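Local coordinates for protein leucyl-trna synthetase (Plasmodium falciparum, PDB 5FOC) that is the editing domain of a cytosolic enzyme that charges tRNA(Leu) with leucine, and probably clears mischarged tRNA by hydrolysis, at residues D104-N107 against K108-E112; N111-F114 against F115-K119; S23-M26 against N27-S31; E187-L190 against Y191-Y195; N168-K172 against E173-N177. The protein carries 2 engineered substitutions. One frame throughout, in Å; residues are numbered along the deposited sequence.

How the contacts relate
From the N terminus the chain first meets contact 3, in the middle of helix 18-35. Contact 1 ends helix 103-109, and contact 2 follows, forming helix 112-118. Contact 5 starts helix 172-178 after strand 169-170, and contact 4 starts helix 190-195 after strand 181-185. All are local turns following one another, contacts 1 and 2 overlapping at N111-E112; none encloses another. Contact 1 ties three others together: W110 packs on F25, M26 and I29 of contact 3, K108 forms a salt bridge with D118 of contact 2, and L105 and I109 meet I176 of contact 5. F115 packs on F25, and K119 reaches the I176 carbonyl. Contact 4 touches none of them, its nearest atoms about 5 Å from contact 5.

Contact 1 of 5, residues D104-N107 against K108-E112; sequences DLKN and KIWNE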
# COMPACT_ATOMS: atom_id res chain seq x y z
N ASP A 104 -7.00 10.11 -29.04
CA ASP A 104 -6.69 11.30 -28.22
C ASP A 104 -6.62 10.94 -26.73
O ASP A 104 -5.74 11.45 -26.01
CB ASP A 104 -7.70 12.45 -28.45
CG ASP A 104 -7.55 13.14 -29.85
OD1 ASP A 104 -6.45 13.12 -30.46
OD2 ASP A 104 -8.55 13.72 -30.33
N LEU A 105 -7.50 10.03 -26.29
CA LEU A 105 -7.48 9.48 -24.93
C LEU A 105 -6.18 8.74 -24.66
O LEU A 105 -5.54 8.96 -23.63
CB LEU A 105 -8.65 8.52 -24.68
CG LEU A 105 -10.06 9.06 -24.81
CD1 LEU A 105 -11.07 8.05 -24.27
CD2 LEU A 105 -10.25 10.39 -24.09
N LYS A 106 -5.81 7.86 -25.59
CA LYS A 106 -4.58 7.11 -25.51
C LYS A 106 -3.43 8.09 -25.39
O LYS A 106 -2.64 7.98 -24.46
CB LYS A 106 -4.40 6.19 -26.72
CG LYS A 106 -3.14 5.33 -26.69
CD LYS A 106 -2.76 4.80 -28.07
CE LYS A 106 -3.49 3.54 -28.42
NZ LYS A 106 -3.02 3.05 -29.74
N ASN A 107 -3.34 9.07 -26.31
CA ASN A 107 -2.26 10.06 -26.29
C ASN A 107 -2.19 10.90 -25.01
O ASN A 107 -1.12 11.39 -24.64
CB ASN A 107 -2.40 11.01 -27.50
CG ASN A 107 -2.07 10.36 -28.83
OD1 ASN A 107 -1.49 9.27 -28.89
ND2 ASN A 107 -2.47 11.02 -29.93
N LYS A 108 -3.34 11.08 -24.34
CA LYS A 108 -3.42 11.81 -23.08
C LYS A 108 -2.89 10.96 -21.91
O LYS A 108 -2.22 11.48 -21.02
CB LYS A 108 -4.87 12.25 -22.82
CG LYS A 108 -5.09 13.15 -21.60
CD LYS A 108 -6.57 13.47 -21.41
CE LYS A 108 -6.86 14.69 -20.53
NZ LYS A 108 -6.11 14.73 -19.25
N ILE A 109 -3.21 9.66 -21.93
CA ILE A 109 -2.85 8.75 -20.81
C ILE A 109 -1.38 8.36 -20.95
O ILE A 109 -0.65 8.42 -19.96
CB ILE A 109 -3.78 7.48 -20.72
CG1 ILE A 109 -5.20 7.94 -20.47
CG2 ILE A 109 -3.34 6.60 -19.58
CD1 ILE A 109 -6.20 6.89 -20.83
N TRP A 110 -0.96 7.97 -22.17
CA TRP A 110 0.42 7.51 -22.41
C TRP A 110 1.33 8.71 -22.64
O TRP A 110 1.76 8.97 -23.74
CB TRP A 110 0.48 6.53 -23.58
CG TRP A 110 -0.35 5.24 -23.33
CD1 TRP A 110 -1.13 4.93 -22.24
CD2 TRP A 110 -0.44 4.13 -24.21
NE1 TRP A 110 -1.73 3.68 -22.41
CE2 TRP A 110 -1.33 3.18 -23.61
CE3 TRP A 110 0.11 3.84 -25.47
CZ2 TRP A 110 -1.60 1.96 -24.20
CZ3 TRP A 110 -0.21 2.65 -26.07
CH2 TRP A 110 -1.06 1.71 -25.42
N ASN A 111 1.50 9.47 -21.59
CA ASN A 111 2.06 10.84 -21.69
C ASN A 111 2.62 11.17 -20.36
O ASN A 111 1.98 11.00 -19.34
CB ASN A 111 0.91 11.80 -22.07
CG ASN A 111 1.38 13.16 -22.51
OD1 ASN A 111 2.15 13.82 -21.84
ND2 ASN A 111 0.82 13.62 -23.60
N GLU A 112 3.82 11.74 -20.29
CA GLU A 112 4.37 12.11 -19.00
C GLU A 112 3.45 13.03 -18.19
O GLU A 112 3.40 12.92 -16.95
CB GLU A 112 5.72 12.87 -19.21
CG GLU A 112 6.53 13.00 -17.94
CD GLU A 112 7.58 14.11 -18.05
OE1 GLU A 112 7.16 15.27 -18.21
OE2 GLU A 112 8.79 13.81 -18.01
O HOH W 1 1.15 10.19 -26.17
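Between D104-N107 and K108-E112 the last turn of helix 103-109 runs out through i to i+4 bonds from K108 N to D104 O, I109 N to L105 O and W110 N to K106 O, the last short at 2.8 Å and nearly straight (174°). W110 then leaves helical geometry as the centre of an inverse gamma turn, but its indole folds back along the helix. K106 lies over one face of that indole: its CG stands 3.9 Å from the centroid of the W110 six-membered ring, a CH-pi contact, and its CD continues over CZ3. With CG anti to the backbone N (chi1 -179°), the lysine chain runs out across the ring, and a bend at chi3 precedes NZ, which pairs with E103. Beyond the last helical bond, N107 O is served by a side chain and a water instead of a backbone amide: N111 ND2 reaches it at 3.1 Å, with the carbonyl oxygen exactly in the amide plane, and a water donates to both N107 O and W110 O. N111 also N-caps helix 112-118 while its amide nitrogen holds the last turn of helix 103-109, so the two helices follow each other with only W110 and N111 between them.

Contact 2 of 5, residues N111-F114 against F115-K119; sequences NEDF and FVKDK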
# COMPACT_ATOMS: atom_id res chain seq x y z
N ASN A 111 1.50 9.47 -21.59
CA ASN A 111 2.06 10.84 -21.69
C ASN A 111 2.62 11.17 -20.36
O ASN A 111 1.98 11.00 -19.34
CB ASN A 111 0.91 11.80 -22.07
CG ASN A 111 1.38 13.16 -22.51
OD1 ASN A 111 2.15 13.82 -21.84
ND2 ASN A 111 0.82 13.62 -23.60
N GLU A 112 3.82 11.74 -20.29
CA GLU A 112 4.37 12.11 -19.00
C GLU A 112 3.45 13.03 -18.19
O GLU A 112 3.40 12.92 -16.95
CB GLU A 112 5.72 12.87 -19.21
CG GLU A 112 6.53 13.00 -17.94
CD GLU A 112 7.58 14.11 -18.05
OE1 GLU A 112 7.16 15.27 -18.21
OE2 GLU A 112 8.79 13.81 -18.01
N ASP A 113 2.75 13.95 -18.87
CA ASP A 113 1.86 14.94 -18.23
C ASP A 113 0.77 14.22 -17.41
O ASP A 113 0.35 14.71 -16.38
CB ASP A 113 1.15 15.83 -19.25
CG ASP A 113 2.01 16.95 -19.83
OD1 ASP A 113 3.08 17.27 -19.27
OD2 ASP A 113 1.56 17.51 -20.85
N PHE A 114 0.35 13.07 -17.89
CA PHE A 114 -0.70 12.35 -17.16
C PHE A 114 -0.28 11.98 -15.74
O PHE A 114 -1.09 12.07 -14.81
CB PHE A 114 -1.10 11.11 -17.91
CG PHE A 114 -2.43 10.56 -17.52
CD1 PHE A 114 -3.59 11.24 -17.84
CD2 PHE A 114 -2.52 9.36 -16.88
CE1 PHE A 114 -4.85 10.72 -17.58
CE2 PHE A 114 -3.77 8.84 -16.55
CZ PHE A 114 -4.93 9.52 -16.90
N PHE A 115 0.97 11.55 -15.57
CA PHE A 115 1.52 11.12 -14.30
C PHE A 115 2.14 12.24 -13.47
O PHE A 115 2.23 12.09 -12.24
CB PHE A 115 2.54 10.03 -14.53
CG PHE A 115 1.97 8.88 -15.28
CD1 PHE A 115 1.87 8.89 -16.67
CD2 PHE A 115 1.48 7.78 -14.59
CE1 PHE A 115 1.28 7.83 -17.36
CE2 PHE A 115 0.90 6.71 -15.28
CZ PHE A 115 0.78 6.72 -16.64
N VAL A 116 2.60 13.31 -14.13
CA VAL A 116 3.25 14.44 -13.45
C VAL A 116 2.27 15.61 -13.15
O VAL A 116 2.32 16.19 -12.08
CB VAL A 116 4.46 14.98 -14.26
CG1 VAL A 116 5.07 16.21 -13.57
CG2 VAL A 116 5.50 13.89 -14.41
N LYS A 117 1.43 15.96 -14.12
CA LYS A 117 0.55 17.12 -13.98
C LYS A 117 -0.91 16.75 -13.71
O LYS A 117 -1.54 17.36 -12.84
CB LYS A 117 0.62 17.97 -15.23
CG LYS A 117 1.98 18.64 -15.46
CD LYS A 117 1.81 19.78 -16.45
CE LYS A 117 3.12 20.23 -17.06
NZ LYS A 117 2.77 21.14 -18.18
N ASP A 118 -1.44 15.75 -14.41
CA ASP A 118 -2.87 15.59 -14.51
C ASP A 118 -3.41 14.80 -13.28
O ASP A 118 -4.47 15.16 -12.74
CB ASP A 118 -3.29 14.82 -15.79
CG ASP A 118 -3.04 15.59 -17.11
OD1 ASP A 118 -2.75 16.80 -17.08
OD2 ASP A 118 -3.14 14.94 -18.20
N LYS A 119 -2.71 13.73 -12.89
CA LYS A 119 -3.24 12.77 -11.88
C LYS A 119 -2.22 12.59 -10.75
O LYS A 119 -0.98 12.78 -10.97
CB LYS A 119 -3.49 11.38 -12.52
CG LYS A 119 -4.39 11.34 -13.72
CD LYS A 119 -5.70 12.08 -13.53
CE LYS A 119 -6.59 12.02 -14.75
NZ LYS A 119 -7.89 12.69 -14.47
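N111 touches F115 through its carbonyl: N111 O lies at the edge of the F115 ring, in its plane, 3.4 Å from F115 CD1. Its side chain is the N-cap of helix 112-118, with OD1 accepting from D113 N at 3.0 Å. E112 next gives its carbonyl to V116 N, while its CG rests 3.8 Å from V116 CG2. D113 O is gripped twice, by K117 N at 2.8 Å and by D118 N at 2.9 Å, as the helix widens into a pi-type turn. The D113 and K117 side chains run alongside one another, their charged ends too far apart for a salt bridge. F114 carries most of the apolar contact. Its edge turns toward the face of F115, planes at 75°, whereas K119 covers one of its own faces, with CG 3.8 Å from the F114 ring centroid. A bend at chi2 (-49°) brings K119 CE back to F114 CE1, 3.6 Å away. K119 NZ continues to the carbonyls of I176 and C179, and D118 OD2 pairs with K108. The lysine's methylenes therefore shield a buried aromatic ring while its ammonium group is satisfied by backbone oxygens, so one side chain serves both apolar packing and polar bonding.

Contact 3 of 5, residues S23-M26 against N27-S31; sequences SIFM and NSIRS
M26 and I29 meet across the middle of helix 18-35, and the path of the methionine shows how. M26 CB lies 4.2 Å from R30 NH1, one turn on. CG then runs beside the backbone N, and successive bends at chi2 (-53°) and chi3 (-50°) curl the chain back on itself. They place SD at the edge of the F25 ring, in its plane, and return CE to within 4.2 Å of I29 CB. The same isoleucine meets F25, whose CE1 lies 3.7 Å from I29 CG1 in an oblique approach. This side of the helix is continued by W110, just past the end of helix 103-109, and F115 of helix 112-118, W110 on M26 and I29, F115 on F25.

Waters bridge the polar flank. N27 OD1 receives a water that also donates to S23 O, and a weak bond from R30 NH2. The guanidinium of R30 lies with one face over M26 O, which itself accepts the nearly straight bond from R30 N (172°). A second water donates to I24 O and stands 2.6 Å from S28 OG. Beneath these side chains, four regular bonds from N27, S28, I29 and R30 to the residues four places earlier hold the backbone. The whole is typical of an amphipathic alpha-helix, apolar residues lying against the rest of the domain (W110, F115 and loop residues such as F95 and F223) and water-bridged polar groups gathered along another flank.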
# COMPACT_ATOMS: atom_id res chain seq x y z
N SER A 23 8.07 5.79 -16.40
CA SER A 23 8.98 4.87 -17.13
C SER A 23 8.54 3.40 -16.94
O SER A 23 8.48 2.64 -17.91
CB SER A 23 10.40 4.99 -16.64
OG SER A 23 10.82 6.30 -16.85
N ILE A 24 8.25 3.05 -15.69
CA ILE A 24 7.76 1.71 -15.37
C ILE A 24 6.46 1.40 -16.15
O ILE A 24 6.37 0.36 -16.80
CB ILE A 24 7.57 1.50 -13.84
CG1 ILE A 24 8.90 1.56 -13.08
CG2 ILE A 24 6.84 0.17 -13.55
CD1 ILE A 24 8.75 1.75 -11.57
N PHE A 25 5.55 2.36 -16.17
CA PHE A 25 4.27 2.27 -16.87
C PHE A 25 4.48 2.00 -18.35
O PHE A 25 3.93 1.06 -18.94
CB PHE A 25 3.42 3.50 -16.55
CG PHE A 25 2.07 3.55 -17.23
CD1 PHE A 25 1.90 3.85 -18.56
CD2 PHE A 25 0.92 3.18 -16.49
CE1 PHE A 25 0.66 3.89 -19.18
CE2 PHE A 25 -0.31 3.23 -17.11
CZ PHE A 25 -0.46 3.52 -18.43
N MET A 26 5.30 2.84 -19.02
CA MET A 26 5.49 2.68 -20.45
C MET A 26 6.30 1.44 -20.79
O MET A 26 6.09 0.84 -21.84
CB MET A 26 6.15 3.97 -21.06
CG MET A 26 5.23 5.17 -20.98
SD MET A 26 3.57 4.93 -21.69
CE MET A 26 3.92 4.24 -23.30
N ASN A 27 7.22 1.04 -19.91
CA ASN A 27 7.94 -0.22 -20.10
C ASN A 27 6.94 -1.41 -20.16
O ASN A 27 7.05 -2.28 -21.02
CB ASN A 27 8.98 -0.48 -18.98
CG ASN A 27 10.22 0.38 -19.13
OD1 ASN A 27 10.49 0.90 -20.20
ND2 ASN A 27 10.97 0.55 -18.03
N SER A 28 5.94 -1.35 -19.28
CA SER A 28 4.87 -2.39 -19.22
C SER A 28 3.97 -2.37 -20.43
O SER A 28 3.63 -3.45 -20.97
CB SER A 28 4.08 -2.24 -17.92
OG SER A 28 4.96 -2.52 -16.85
N ILE A 29 3.59 -1.17 -20.89
CA ILE A 29 2.81 -1.06 -22.11
C ILE A 29 3.59 -1.72 -23.23
O ILE A 29 3.09 -2.51 -23.99
CB ILE A 29 2.49 0.41 -22.49
CG1 ILE A 29 1.59 1.10 -21.45
CG2 ILE A 29 1.85 0.54 -23.86
CD1 ILE A 29 0.25 0.40 -21.20
N ARG A 30 4.85 -1.32 -23.41
CA ARG A 30 5.61 -1.88 -24.49
C ARG A 30 5.77 -3.39 -24.43
O ARG A 30 5.64 -4.05 -25.45
CB ARG A 30 6.99 -1.23 -24.57
CG ARG A 30 7.06 -0.05 -25.52
CD ARG A 30 8.48 0.52 -25.76
NE ARG A 30 9.19 0.80 -24.53
CZ ARG A 30 9.17 1.94 -23.87
NH1 ARG A 30 8.53 3.02 -24.33
NH2 ARG A 30 9.86 2.00 -22.72
N SER A 31 6.07 -3.93 -23.24
CA SER A 31 6.18 -5.39 -23.03
C SER A 31 4.92 -6.12 -23.41
O SER A 31 4.97 -7.20 -24.03
CB SER A 31 6.46 -5.73 -21.57
OG SER A 31 7.66 -5.13 -21.16
O HOH W 2 10.42 3.54 -19.99
O HOH W 3 7.43 -2.33 -16.22

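Contact 4 of 5, residues E187-L190 against Y191-Y195; sequences ENSL and YNLAY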
# COMPACT_ATOMS: atom_id res chain seq x y z
N GLU A 187 -6.44 -7.09 -8.08
CA GLU A 187 -7.66 -7.50 -8.76
C GLU A 187 -8.78 -7.72 -7.75
O GLU A 187 -9.89 -7.20 -7.93
CB GLU A 187 -7.44 -8.80 -9.53
CG GLU A 187 -8.60 -9.16 -10.43
CD GLU A 187 -8.40 -10.47 -11.13
OE1 GLU A 187 -7.43 -11.19 -10.84
OE2 GLU A 187 -9.24 -10.79 -11.98
N ASN A 188 -8.45 -8.44 -6.70
CA ASN A 188 -9.39 -8.71 -5.58
C ASN A 188 -10.16 -7.49 -5.12
O ASN A 188 -11.34 -7.56 -4.83
CB ASN A 188 -8.65 -9.29 -4.38
CG ASN A 188 -9.54 -9.48 -3.18
OD1 ASN A 188 -10.38 -10.43 -3.18
ND2 ASN A 188 -9.44 -8.63 -2.17
N SER A 189 -9.48 -6.36 -5.00
CA SER A 189 -10.14 -5.17 -4.45
C SER A 189 -11.07 -4.45 -5.41
O SER A 189 -11.85 -3.63 -4.99
CB SER A 189 -9.09 -4.19 -3.90
OG SER A 189 -8.29 -3.67 -4.94
N LEU A 190 -11.00 -4.72 -6.71
CA LEU A 190 -11.57 -3.79 -7.69
C LEU A 190 -13.06 -3.55 -7.57
O LEU A 190 -13.52 -2.43 -7.39
CB LEU A 190 -11.20 -4.21 -9.11
CG LEU A 190 -9.72 -4.01 -9.53
CD1 LEU A 190 -9.50 -4.68 -10.87
CD2 LEU A 190 -9.27 -2.54 -9.58
N TYR A 191 -13.85 -4.64 -7.51
CA TYR A 191 -15.25 -4.40 -7.49
C TYR A 191 -15.71 -3.90 -6.12
O TYR A 191 -16.67 -3.15 -6.06
CB TYR A 191 -15.98 -5.63 -7.92
CG TYR A 191 -15.74 -6.08 -9.31
CD1 TYR A 191 -16.04 -5.26 -10.38
CD2 TYR A 191 -15.33 -7.39 -9.58
CE1 TYR A 191 -15.85 -5.69 -11.69
CE2 TYR A 191 -15.15 -7.83 -10.89
CZ TYR A 191 -15.42 -6.97 -11.94
OH TYR A 191 -15.25 -7.38 -13.25
N ASN A 192 -15.00 -4.30 -5.06
CA ASN A 192 -15.23 -3.76 -3.70
C ASN A 192 -15.00 -2.26 -3.68
O ASN A 192 -15.73 -1.47 -3.14
CB ASN A 192 -14.35 -4.47 -2.66
CG ASN A 192 -14.58 -6.00 -2.61
OD1 ASN A 192 -13.64 -6.81 -2.79
ND2 ASN A 192 -15.82 -6.39 -2.35
N LEU A 193 -13.90 -1.84 -4.32
CA LEU A 193 -13.68 -0.40 -4.42
C LEU A 193 -14.81 0.33 -5.16
O LEU A 193 -15.25 1.41 -4.72
CB LEU A 193 -12.34 -0.11 -5.09
CG LEU A 193 -11.07 -0.52 -4.32
CD1 LEU A 193 -9.84 -0.46 -5.24
CD2 LEU A 193 -10.92 0.29 -3.05
N ALA A 194 -15.27 -0.24 -6.27
CA ALA A 194 -16.38 0.37 -7.00
C ALA A 194 -17.66 0.44 -6.14
O ALA A 194 -18.32 1.51 -6.09
CB ALA A 194 -16.61 -0.37 -8.30
N TYR A 195 -17.93 -0.63 -5.37
CA TYR A 195 -19.14 -0.68 -4.54
C TYR A 195 -19.04 0.44 -3.49
O TYR A 195 -20.01 1.13 -3.22
CB TYR A 195 -19.37 -2.06 -3.87
CG TYR A 195 -20.63 -2.10 -3.01
CD1 TYR A 195 -21.88 -1.96 -3.58
CD2 TYR A 195 -20.55 -2.16 -1.59
CE1 TYR A 195 -23.03 -1.95 -2.80
CE2 TYR A 195 -21.70 -2.17 -0.80
CZ TYR A 195 -22.93 -2.06 -1.40
OH TYR A 195 -24.04 -2.05 -0.62
O HOH W 4 -12.63 -7.42 -8.16
O HOH W 5 -14.04 -6.72 -5.60
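S189 and L193 form the tight part of this first turn of helix 190-195. L193 N bonds S189 O at 2.8 Å, nearly along the C=O axis, and the leucine side chain packs back against the same residue: its CG approaches S189 O to 3.3 Å and its CD1 stands 3.6 Å from S189 OG. The serine hydroxyl occupies the crowded position between backbone N and carbonyl carbon (chi1 66°), where it also bonds to S186 O. L190 follows with a second regular helical bond, from A194 N to L190 O at 3.0 Å, while its buried side chain packs against neighbouring strands. A type I turn from E187 to L190, closed by L190 N bonding to E187 O, delivers the chain to this point.

The other side is loose and mediated by water. One water donates to E187 O and accepts from Y191 N; another donates to N188 O and accepts from N192 N at 2.7 Å. These waters stand between the amides of the opening helix and the carbonyls of the turn before it. The exposed Y191 ring meets the preceding residue obliquely, near L190 C.

The turn joins strand 181-185 to helix 190-195. L190 and L193 lie on C185 of that strand, and L190 also touches T150 of strand 146-152. N188, S189 and L193 also touch Y372 of strand 369-373, with N188 ND2 bonded to S251 O and E374 OE1, so the turn stands beside the chain's C-terminal strand.

Contact 5 of 5, residues N168-K172 against E173-N177; sequences NIMTK and EEIIN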
# COMPACT_ATOMS: atom_id res chain seq x y z
N ASN A 168 -21.78 4.98 -10.17
CA ASN A 168 -20.73 5.63 -10.91
C ASN A 168 -20.37 4.82 -12.15
O ASN A 168 -19.25 4.35 -12.28
CB ASN A 168 -19.49 5.81 -10.02
CG ASN A 168 -19.76 6.71 -8.82
OD1 ASN A 168 -20.07 7.91 -8.99
ND2 ASN A 168 -19.61 6.16 -7.61
N ILE A 169 -21.35 4.63 -13.04
CA ILE A 169 -21.12 4.02 -14.35
C ILE A 169 -20.80 5.11 -15.40
O ILE A 169 -21.66 5.90 -15.76
CB ILE A 169 -22.31 3.15 -14.77
CG1 ILE A 169 -22.49 2.04 -13.74
CG2 ILE A 169 -22.06 2.56 -16.16
CD1 ILE A 169 -23.84 1.34 -13.75
N MET A 170 -19.56 5.16 -15.89
CA MET A 170 -19.06 6.31 -16.62
C MET A 170 -18.38 5.86 -17.89
O MET A 170 -17.84 4.78 -17.95
CB MET A 170 -18.12 7.08 -15.68
CG MET A 170 -18.89 7.74 -14.56
SD MET A 170 -17.92 8.31 -13.16
CE MET A 170 -16.84 9.34 -14.06
N THR A 171 -18.38 6.72 -18.91
CA THR A 171 -17.61 6.46 -20.11
C THR A 171 -16.12 6.71 -19.80
O THR A 171 -15.73 7.35 -18.80
CB THR A 171 -18.03 7.38 -21.27
OG1 THR A 171 -17.71 8.75 -20.94
CG2 THR A 171 -19.51 7.25 -21.55
N LYS A 172 -15.29 6.23 -20.70
CA LYS A 172 -13.86 6.38 -20.59
C LYS A 172 -13.48 7.87 -20.44
O LYS A 172 -12.70 8.25 -19.55
CB LYS A 172 -13.19 5.76 -21.81
CG LYS A 172 -11.94 5.00 -21.51
CD LYS A 172 -11.41 4.24 -22.72
CE LYS A 172 -11.98 2.83 -22.82
NZ LYS A 172 -11.47 2.10 -24.01
N GLU A 173 -14.10 8.70 -21.27
CA GLU A 173 -13.87 10.12 -21.27
C GLU A 173 -14.30 10.72 -19.93
O GLU A 173 -13.53 11.49 -19.33
CB GLU A 173 -14.60 10.77 -22.43
CG GLU A 173 -14.27 12.21 -22.66
CD GLU A 173 -14.61 12.63 -24.08
OE1 GLU A 173 -14.06 12.01 -25.03
OE2 GLU A 173 -15.45 13.54 -24.24
N GLU A 174 -15.50 10.33 -19.45
CA GLU A 174 -15.99 10.80 -18.16
C GLU A 174 -15.03 10.43 -17.02
O GLU A 174 -14.80 11.24 -16.15
CB GLU A 174 -17.41 10.30 -17.87
CG GLU A 174 -18.45 11.01 -18.72
CD GLU A 174 -19.81 10.37 -18.65
OE1 GLU A 174 -19.95 9.20 -18.15
OE2 GLU A 174 -20.76 11.05 -19.11
N ILE A 175 -14.48 9.22 -17.03
CA ILE A 175 -13.53 8.78 -15.99
C ILE A 175 -12.25 9.62 -16.01
O ILE A 175 -11.79 10.12 -14.96
CB ILE A 175 -13.15 7.28 -16.13
CG1 ILE A 175 -14.43 6.45 -15.89
CG2 ILE A 175 -12.08 6.83 -15.14
CD1 ILE A 175 -14.31 4.98 -16.25
N ILE A 176 -11.76 9.86 -17.21
CA ILE A 176 -10.57 10.68 -17.36
C ILE A 176 -10.84 12.10 -16.86
O ILE A 176 -9.95 12.73 -16.25
CB ILE A 176 -10.09 10.62 -18.83
CG1 ILE A 176 -9.57 9.22 -19.19
CG2 ILE A 176 -8.92 11.55 -19.04
CD1 ILE A 176 -9.37 8.98 -20.69
N ASN A 177 -12.02 12.64 -17.17
CA ASN A 177 -12.39 13.99 -16.75
C ASN A 177 -12.81 14.17 -15.30
O ASN A 177 -12.92 15.32 -14.82
CB ASN A 177 -13.47 14.53 -17.67
CG ASN A 177 -12.98 14.66 -19.11
OD1 ASN A 177 -11.80 14.80 -19.34
ND2 ASN A 177 -13.89 14.59 -20.08
O HOH W 6 -22.33 8.14 -17.35
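The carboxylate of E174 is the flat group of this contact: T171 N comes to its OE1 from above the plane, 39° out of it, in a fairly straight bond of 3.0 Å (164°). A water also donates to E174 OE1, at 2.7 Å, and to I169 O, linking the carboxylate to the strand. M170 CA lies 3.4 Å from the same oxygen, and the methionine's bend at chi3 lays its CE against E174 O. T171 returns the bond: its OG1 accepts from E174 N at 3.1 Å, completing a capping box at the start of helix 172-178. A chi1 of 65° brings the hydroxyl within bonding distance of that amide. The regular bonds I175 N to T171 O and I176 N to K172 O follow. M170 CB packs 3.7 Å from I175 CG1. K172 NZ forms a salt bridge with E102, and I176 packs on L105 and I109 of helix 103-109. Reciprocal bonds thus satisfy the two backbone amides of T171 and E174 at the change from strand to helix, and the carboxylate of E174, near the helix N terminus, is probably favoured in its charged form by the helix dipole.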